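Local coordinates for halocarboxylic acid dehalogenase DehI (Pseudomonas putida, PDB 3BJX), which probably catalyses the hydrolytic release of halide from 2-haloalkanoic acids, yielding the corresponding 2-hydroxy acids, at residues A[127-132]-A[202-207]. Numbering follows the deposited sequence.
Sequences YGNPKY and ASDFQA. With SO4 (sulfate ion), chain E.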
ATOM      1  N   TYR A 127      -4.830  21.622  -6.331  1.00 16.50           N
ATOM      2  CA  TYR A 127      -4.396  21.609  -7.722  1.00 16.65           C
ATOM      3  C   TYR A 127      -3.380  20.513  -8.057  1.00 17.06           C
ATOM      4  O   TYR A 127      -3.520  19.834  -9.072  1.00 17.53           O
ATOM      5  CB  TYR A 127      -3.841  22.979  -8.153  1.00 17.82           C
ATOM      6  CG  TYR A 127      -3.399  22.982  -9.589  1.00 17.45           C
ATOM      7  CD1 TYR A 127      -4.341  23.033 -10.609  1.00 17.91           C
ATOM      8  CD2 TYR A 127      -2.059  22.886  -9.933  1.00 18.10           C
ATOM      9  CE1 TYR A 127      -3.967  23.013 -11.938  1.00 17.47           C
ATOM     10  CE2 TYR A 127      -1.660  22.856 -11.281  1.00 18.52           C
ATOM     11  CZ  TYR A 127      -2.634  22.923 -12.282  1.00 18.62           C
ATOM     12  OH  TYR A 127      -2.307  22.900 -13.633  1.00 17.26           O
ATOM     13  N   GLY A 128      -2.343  20.358  -7.233  1.00 15.76           N
ATOM     14  CA  GLY A 128      -1.300  19.408  -7.563  1.00 13.94           C
ATOM     15  C   GLY A 128      -1.547  17.979  -7.130  1.00 12.98           C
ATOM     16  O   GLY A 128      -0.965  17.063  -7.692  1.00 13.04           O
ATOM     17  N   ASN A 129      -2.402  17.795  -6.127  1.00 12.70           N
ATOM     18  CA  ASN A 129      -2.585  16.504  -5.459  1.00 12.14           C
ATOM     19  C   ASN A 129      -3.052  15.437  -6.439  1.00 10.80           C
ATOM     20  O   ASN A 129      -2.393  14.408  -6.557  1.00  8.47           O
ATOM     21  CB  ASN A 129      -3.493  16.622  -4.206  1.00 12.44           C
ATOM     22  CG  ASN A 129      -2.705  16.822  -2.908  1.00 13.07           C
ATOM     23  OD1 ASN A 129      -1.477  16.711  -2.892  1.00 15.04           O
ATOM     24  ND2 ASN A 129      -3.410  17.107  -1.813  1.00 10.59           N
ATOM     25  N   PRO A 130      -4.155  15.706  -7.187  1.00 10.98           N
ATOM     26  CA  PRO A 130      -4.600  14.809  -8.275  1.00 10.46           C
ATOM     27  C   PRO A 130      -3.548  14.625  -9.388  1.00 11.74           C
ATOM     28  O   PRO A 130      -3.427  13.519  -9.965  1.00 10.17           O
ATOM     29  CB  PRO A 130      -5.854  15.504  -8.835  1.00 10.24           C
ATOM     30  CG  PRO A 130      -5.799  16.928  -8.340  1.00  9.79           C
ATOM     31  CD  PRO A 130      -5.051  16.872  -7.031  1.00  9.22           C
ATOM     32  N   LYS A 131      -2.781  15.675  -9.685  1.00 12.41           N
ATOM     33  CA  LYS A 131      -1.713  15.536 -10.715  1.00 14.34           C
ATOM     34  C   LYS A 131      -0.670  14.512 -10.276  1.00 14.60           C
ATOM     35  O   LYS A 131      -0.305  13.611 -11.046  1.00 15.78           O
ATOM     36  CB  LYS A 131      -1.062  16.875 -11.059  1.00 13.90           C
ATOM     37  CG  LYS A 131      -2.064  17.910 -11.509  1.00 14.66           C
ATOM     38  CD  LYS A 131      -1.425  19.133 -12.083  1.00 15.49           C
ATOM     39  CE  LYS A 131      -1.146  18.953 -13.561  1.00 17.76           C
ATOM     40  NZ  LYS A 131      -0.632  20.239 -14.164  1.00 19.85           N
ATOM     41  N   TYR A 132      -0.234  14.624  -9.021  1.00 13.12           N
ATOM     42  CA  TYR A 132       0.679  13.656  -8.438  1.00 13.26           C
ATOM     43  C   TYR A 132       0.121  12.250  -8.352  1.00 12.92           C
ATOM     44  O   TYR A 132       0.860  11.294  -8.475  1.00 16.20           O
ATOM     45  CB  TYR A 132       1.147  14.098  -7.052  1.00 11.21           C
ATOM     46  CG  TYR A 132       2.282  15.060  -7.102  1.00 10.77           C
ATOM     47  CD1 TYR A 132       3.511  14.683  -7.651  1.00 10.88           C
ATOM     48  CD2 TYR A 132       2.140  16.365  -6.596  1.00  9.81           C
ATOM     49  CE1 TYR A 132       4.576  15.595  -7.706  1.00 11.40           C
ATOM     50  CE2 TYR A 132       3.189  17.258  -6.628  1.00 10.22           C
ATOM     51  CZ  TYR A 132       4.401  16.878  -7.196  1.00 10.47           C
ATOM     52  OH  TYR A 132       5.437  17.771  -7.207  1.00  9.71           O
ATOM     53  N   ALA A 202       1.685  14.107   5.200  1.00 14.82           N
ATOM     54  CA  ALA A 202       1.760  14.610   3.818  1.00 13.84           C
ATOM     55  C   ALA A 202       2.314  16.014   3.839  1.00 13.92           C
ATOM     56  O   ALA A 202       2.168  16.710   4.858  1.00 13.30           O
ATOM     57  CB  ALA A 202       0.382  14.631   3.209  1.00 13.22           C
ATOM     58  N   SER A 203       2.920  16.441   2.724  1.00 13.20           N
ATOM     59  CA  SER A 203       3.416  17.820   2.594  1.00 14.41           C
ATOM     60  C   SER A 203       2.331  18.799   2.976  1.00 15.14           C
ATOM     61  O   SER A 203       2.620  19.892   3.484  1.00 15.63           O
ATOM     62  CB  SER A 203       3.863  18.140   1.163  1.00 15.23           C
ATOM     63  OG  SER A 203       4.862  17.250   0.717  1.00 16.62           O
ATOM     64  N   ASP A 204       1.082  18.384   2.738  1.00 15.53           N
ATOM     65  CA  ASP A 204      -0.112  19.203   3.003  1.00 15.79           C
ATOM     66  C   ASP A 204      -0.168  19.619   4.440  1.00 15.05           C
ATOM     67  O   ASP A 204      -0.497  20.770   4.745  1.00 15.32           O
ATOM     68  CB  ASP A 204      -1.391  18.405   2.716  1.00 16.94           C
ATOM     69  CG  ASP A 204      -1.492  17.959   1.292  1.00 17.24           C
ATOM     70  OD1 ASP A 204      -0.615  17.171   0.831  1.00 19.37           O
ATOM     71  OD2 ASP A 204      -2.463  18.378   0.642  1.00 16.54           O
ATOM     72  N   PHE A 205       0.111  18.642   5.308  1.00 15.38           N
ATOM     73  CA  PHE A 205       0.110  18.806   6.763  1.00 14.81           C
ATOM     74  C   PHE A 205       1.364  19.530   7.262  1.00 14.62           C
ATOM     75  O   PHE A 205       1.285  20.321   8.192  1.00 14.15           O
ATOM     76  CB  PHE A 205      -0.119  17.458   7.460  1.00 13.46           C
ATOM     77  CG  PHE A 205      -1.431  16.810   7.088  1.00 15.46           C
ATOM     78  CD1 PHE A 205      -2.615  17.570   7.023  1.00 13.66           C
ATOM     79  CD2 PHE A 205      -1.500  15.449   6.795  1.00 15.61           C
ATOM     80  CE1 PHE A 205      -3.821  16.985   6.660  1.00 13.21           C
ATOM     81  CE2 PHE A 205      -2.705  14.861   6.426  1.00 14.08           C
ATOM     82  CZ  PHE A 205      -3.868  15.621   6.367  1.00 13.76           C
ATOM     83  N   GLN A 206       2.511  19.287   6.631  1.00 15.42           N
ATOM     84  CA  GLN A 206       3.706  20.131   6.867  1.00 14.44           C
ATOM     85  C   GLN A 206       3.473  21.634   6.632  1.00 15.02           C
ATOM     86  O   GLN A 206       4.055  22.497   7.300  1.00 14.93           O
ATOM     87  CB  GLN A 206       4.866  19.655   5.998  1.00 15.06           C
ATOM     88  CG  GLN A 206       5.393  18.284   6.391  1.00 15.41           C
ATOM     89  CD  GLN A 206       6.536  17.835   5.494  1.00 16.44           C
ATOM     90  OE1 GLN A 206       6.365  16.971   4.631  1.00 15.84           O
ATOM     91  NE2 GLN A 206       7.700  18.435   5.680  1.00 16.50           N
ATOM     92  N   ALA A 207       2.609  21.942   5.678  1.00 15.35           N
ATOM     93  CA  ALA A 207       2.414  23.295   5.244  1.00 14.00           C
ATOM     94  C   ALA A 207       1.437  24.025   6.138  1.00 15.37           C
ATOM     95  O   ALA A 207       1.547  25.232   6.337  1.00 15.80           O
ATOM     96  CB  ALA A 207       1.926  23.286   3.821  1.00 14.40           C
TER
HETATM   97  S   SO4 E 297       2.335  15.194  -0.840  1.00 25.72           S
HETATM   98  O1  SO4 E 297       1.371  16.281  -1.097  1.00 24.70           O
HETATM   99  O2  SO4 E 297       2.302  14.231  -1.941  1.00 25.61           O
HETATM  100  O3  SO4 E 297       3.669  15.769  -0.743  1.00 26.55           O
HETATM  101  O4  SO4 E 297       2.039  14.483   0.404  1.00 24.36           O
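Asn129 ND2 donates to Asp204 OD2 over 2.9 Å, the one direct contact between segments 127-132 and 202-207, whose helices also pack through Phe125 and Val121. It is moderately bent, with an N-H...O angle of 151°, and reaches the carboxylate oxygen on its syn side. Amide and carboxylate extend from opposite directions and meet with their planes nearly coplanar, 29° apart. Within these two segments the backbones stay far apart, the CA atoms of Asn129 and Asp204 being separated by 9.2 Å. On the aspartate side CG is anti to the carbonyl carbon (chi1 -61°), beside the backbone N, and from there the carboxylate extends to Asn129.

Beside the bonded pair sits a sulfate, probably from the crystallisation liquor. Ser203 N, in the first turn of helix 203-208, gives it a hydrogen bond of 3.2 Å to O4; the anion thus lies where the helix dipole would probably favour negative charge. Ser203 OG is modelled very close to sulfate O3 and probably bonds to it, though the length is doubtful, and it has a second partner in Arg55. Trp49 NE1 and Phe52 N add N-H donors from elsewhere in the chain. Asn129 OD1, the other branch of the amide, is 3.4 Å from sulfate O1, a contact of two oxygens rather than a bond. Around the polar pair, Phe125, Ile287 and Ile291 touch Asp204, while Thr288 touches Asn129.

The whole illustrates a buried anion-binding pocket at a helix N-terminus, near the centre of an all-helical dehalogenase fold and consistent with a place for an acidic substrate.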